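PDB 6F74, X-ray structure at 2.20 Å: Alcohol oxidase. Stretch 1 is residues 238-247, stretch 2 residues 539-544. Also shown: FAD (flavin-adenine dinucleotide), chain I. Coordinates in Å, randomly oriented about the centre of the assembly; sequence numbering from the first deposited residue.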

# COMPACT_ATOMS: atom_id res chain seq x y z
N GLY A 238 8.01 5.51 -3.17
CA GLY A 238 6.90 5.89 -4.05
C GLY A 238 5.61 6.03 -3.26
O GLY A 238 5.48 6.90 -2.40
N GLY A 239 4.67 5.16 -3.56
CA GLY A 239 3.38 5.16 -2.88
C GLY A 239 3.45 4.80 -1.40
O GLY A 239 2.62 5.27 -0.62
N TRP A 240 4.40 3.96 -1.02
CA TRP A 240 4.44 3.46 0.35
C TRP A 240 4.57 4.62 1.37
O TRP A 240 3.64 4.81 2.16
CB TRP A 240 5.49 2.34 0.54
CG TRP A 240 5.43 1.64 1.85
CD1 TRP A 240 4.79 0.48 2.14
CD2 TRP A 240 6.08 2.05 3.06
NE1 TRP A 240 4.96 0.16 3.46
CE2 TRP A 240 5.76 1.11 4.04
CE3 TRP A 240 6.86 3.15 3.40
CZ2 TRP A 240 6.21 1.22 5.35
CZ3 TRP A 240 7.32 3.25 4.71
CH2 TRP A 240 7.00 2.29 5.66
N PRO A 241 5.67 5.43 1.31
CA PRO A 241 5.80 6.53 2.26
C PRO A 241 4.82 7.68 2.01
O PRO A 241 4.32 8.29 2.94
CB PRO A 241 7.27 6.99 2.06
CG PRO A 241 7.52 6.74 0.62
CD PRO A 241 6.78 5.45 0.33
N SER A 242 4.51 7.95 0.76
CA SER A 242 3.67 9.12 0.40
C SER A 242 2.23 9.01 0.91
O SER A 242 1.56 10.02 1.18
CB SER A 242 3.69 9.36 -1.12
OG SER A 242 2.89 8.42 -1.82
N GLY A 243 1.77 7.77 1.04
CA GLY A 243 0.46 7.49 1.59
C GLY A 243 0.39 7.26 3.08
O GLY A 243 -0.72 7.19 3.65
N GLY A 244 1.55 7.17 3.73
CA GLY A 244 1.60 6.72 5.13
C GLY A 244 2.70 5.72 5.34
O GLY A 244 3.75 6.08 5.80
N GLY A 245 2.46 4.47 5.00
CA GLY A 245 3.44 3.39 5.16
C GLY A 245 3.50 2.83 6.57
O GLY A 245 4.09 3.44 7.44
N HIS A 246 2.88 1.66 6.78
CA HIS A 246 2.92 0.95 8.05
C HIS A 246 3.80 -0.27 7.93
O HIS A 246 4.08 -0.75 6.85
CB HIS A 246 1.51 0.55 8.54
CG HIS A 246 0.84 -0.47 7.69
ND1 HIS A 246 1.08 -1.82 7.81
CD2 HIS A 246 -0.04 -0.33 6.67
CE1 HIS A 246 0.40 -2.47 6.88
NE2 HIS A 246 -0.28 -1.59 6.17
N GLY A 247 4.25 -0.75 9.07
CA GLY A 247 5.11 -1.93 9.15
C GLY A 247 5.32 -2.26 10.61
O GLY A 247 4.85 -1.54 11.48
N GLY A 539 -9.45 7.08 6.59
CA GLY A 539 -8.98 5.80 6.09
C GLY A 539 -7.55 5.94 5.67
O GLY A 539 -6.93 6.99 5.87
N TYR A 540 -7.04 4.86 5.07
CA TYR A 540 -5.65 4.73 4.65
C TYR A 540 -5.60 4.56 3.12
O TYR A 540 -6.00 3.52 2.60
CB TYR A 540 -5.03 3.50 5.31
CG TYR A 540 -3.59 3.25 4.95
CD1 TYR A 540 -2.68 4.30 4.82
CD2 TYR A 540 -3.11 1.96 4.77
CE1 TYR A 540 -1.35 4.08 4.51
CE2 TYR A 540 -1.77 1.73 4.43
CZ TYR A 540 -0.89 2.80 4.32
OH TYR A 540 0.44 2.57 3.98
N MET A 541 -5.11 5.58 2.42
CA MET A 541 -5.15 5.63 0.95
C MET A 541 -4.51 4.41 0.28
O MET A 541 -5.06 3.86 -0.67
CB MET A 541 -4.56 6.94 0.43
CG MET A 541 -3.08 7.12 0.61
SD MET A 541 -2.56 8.75 0.01
CE MET A 541 -2.89 9.67 1.53
N ASN A 542 -3.38 3.96 0.81
CA ASN A 542 -2.59 2.88 0.19
C ASN A 542 -3.29 1.54 0.22
O ASN A 542 -3.07 0.69 -0.66
CB ASN A 542 -1.21 2.73 0.86
CG ASN A 542 -0.25 3.84 0.51
OD1 ASN A 542 -0.48 4.60 -0.43
ND2 ASN A 542 0.85 3.92 1.27
N GLU A 543 -4.11 1.34 1.26
CA GLU A 543 -4.90 0.13 1.42
C GLU A 543 -6.27 0.62 1.87
O GLU A 543 -6.61 0.63 3.06
CB GLU A 543 -4.27 -0.85 2.42
CG GLU A 543 -2.98 -1.52 1.92
CD GLU A 543 -2.19 -2.27 3.00
OE1 GLU A 543 -2.26 -1.84 4.17
OE2 GLU A 543 -1.47 -3.30 2.72
N GLY A 544 -7.05 1.03 0.88
CA GLY A 544 -8.28 1.73 1.13
C GLY A 544 -9.23 1.72 -0.04
O GLY A 544 -8.99 1.08 -1.06
PA FAD I . 3.62 1.50 -7.51
O1A FAD I . 2.40 0.78 -8.06
O2A FAD I . 4.88 1.37 -8.30
O5B FAD I . 3.23 3.02 -7.33
C5B FAD I . 2.23 3.37 -6.42
C4B FAD I . 1.84 4.82 -6.66
O4B FAD I . 2.98 5.61 -6.37
C3B FAD I . 1.45 5.19 -8.07
O3B FAD I . 0.54 6.30 -7.98
C2B FAD I . 2.72 5.69 -8.69
O2B FAD I . 2.55 6.71 -9.69
C1B FAD I . 3.42 6.32 -7.51
N9A FAD I . 4.88 6.29 -7.53
C8A FAD I . 5.66 5.20 -7.39
N7A FAD I . 6.96 5.54 -7.42
C5A FAD I . 7.01 6.86 -7.56
C6A FAD I . 8.10 7.84 -7.64
N6A FAD I . 9.36 7.37 -7.56
N1A FAD I . 7.76 9.15 -7.80
C2A FAD I . 6.47 9.54 -7.87
N3A FAD I . 5.41 8.69 -7.78
C4A FAD I . 5.64 7.36 -7.62
N1 FAD I . 1.73 -1.10 2.51
C2 FAD I . 1.98 -0.96 3.83
O2 FAD I . 1.78 0.16 4.37
N3 FAD I . 2.47 -1.97 4.58
C4 FAD I . 2.70 -3.19 4.08
O4 FAD I . 3.14 -4.13 4.79
C4X FAD I . 2.44 -3.44 2.65
N5 FAD I . 2.65 -4.65 2.09
C5X FAD I . 2.41 -4.84 0.77
C6 FAD I . 2.65 -6.10 0.21
C7 FAD I . 2.44 -6.34 -1.14
C7M FAD I . 2.72 -7.76 -1.57
C8 FAD I . 1.95 -5.24 -2.01
C8M FAD I . 1.74 -5.41 -3.51
C9 FAD I . 1.69 -3.99 -1.45
C9A FAD I . 1.90 -3.73 -0.09
N10 FAD I . 1.67 -2.46 0.51
C10 FAD I . 1.93 -2.29 1.88
C1' FAD I . 1.09 -1.32 -0.22
C2' FAD I . 1.98 -0.25 -0.77
O2' FAD I . 2.26 0.65 0.30
C3' FAD I . 1.23 0.52 -1.86
O3' FAD I . 0.67 -0.36 -2.84
C4' FAD I . 2.13 1.55 -2.54
O4' FAD I . 1.38 2.25 -3.53
C5' FAD I . 3.36 0.90 -3.15
O5' FAD I . 4.18 1.87 -3.76
P FAD I . 5.03 1.32 -4.98
O1P FAD I . 5.73 0.05 -4.57
O2P FAD I . 5.83 2.47 -5.49
O3P FAD I . 3.84 0.94 -6.00
O HOH W 1 0.05 7.12 -1.66

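Two segments almost 300 residues apart in sequence meet beside the flavin in a compact, largely polar contact, in which side chains of Y540, N542 and E543 engage the backbone of a glycine-rich helix and loop and the imidazole of H246. The backbones come closest at G243 and N542, whose CA atoms lie 5.7 Å apart. About 334 Å² of surface is covered, counting both sides, and every residue is buried except the partly exposed E543.

N542 reaches toward the helix with chi1 in the m well. Its ND2 donates to G239 O at 2.9 Å and, weakly, to W240 O at 3.1 Å; within its own stretch, ND2 also donates to Y540 OH at 3.1 Å. The other half of the amide, OD1, accepts a hydrogen bond from water 1 (2.9 Å from OD1 to the water O), and that water is also hydrogen-bonded to S242 OG at 3.1 Å. An amide suits this place because it offers a donor and an acceptor on one short side chain.

Y540 extends its ring with chi1 t, bringing OH among several polar partners. Y540 OH accepts from G245 N at 3.0 Å and from N542 ND2, and donates to FAD O2 at 2.8 Å; a long flat ring ending in a hydroxyl that can both accept and donate suits this. G243 O lies at the ring edge, 3.3 Å from Y540 CE1.

G243 and G244 leave room for this close approach. An ideal CB on G243 would sit 2.1 Å from N542 OD1, and one on G244 would come within 2.8 Å of Y540 CE1. G244, which leaves the helix with phi 135°, would also jam a CB against the preceding carbonyl. G245 is constrained within its own stretch: phi is again positive, and a CB would meet W240 CE3 at 2.6 Å. M541 points toward stretch 1, its flexible apolar chain suited to packing on glycine backbone, with M541 SD 3.6 Å from G243 CA.

At H246 the CA-to-CB bond points sideways, but chi1 in the p well brings the imidazole nearer, and NE2 donates to E543 OE1 at 2.8 Å with a nearly straight angle of 165°, an imidazole N-H well matched to a carboxylate oxygen. The ring meets Y540 obliquely, planes at 63°, with H246 CD2 3.5 Å from Y540 CE2. Its backbone grips the flavin: H246 N donates to FAD O2 at 3.0 Å, and FAD N3 donates to H246 O at 3.0 Å.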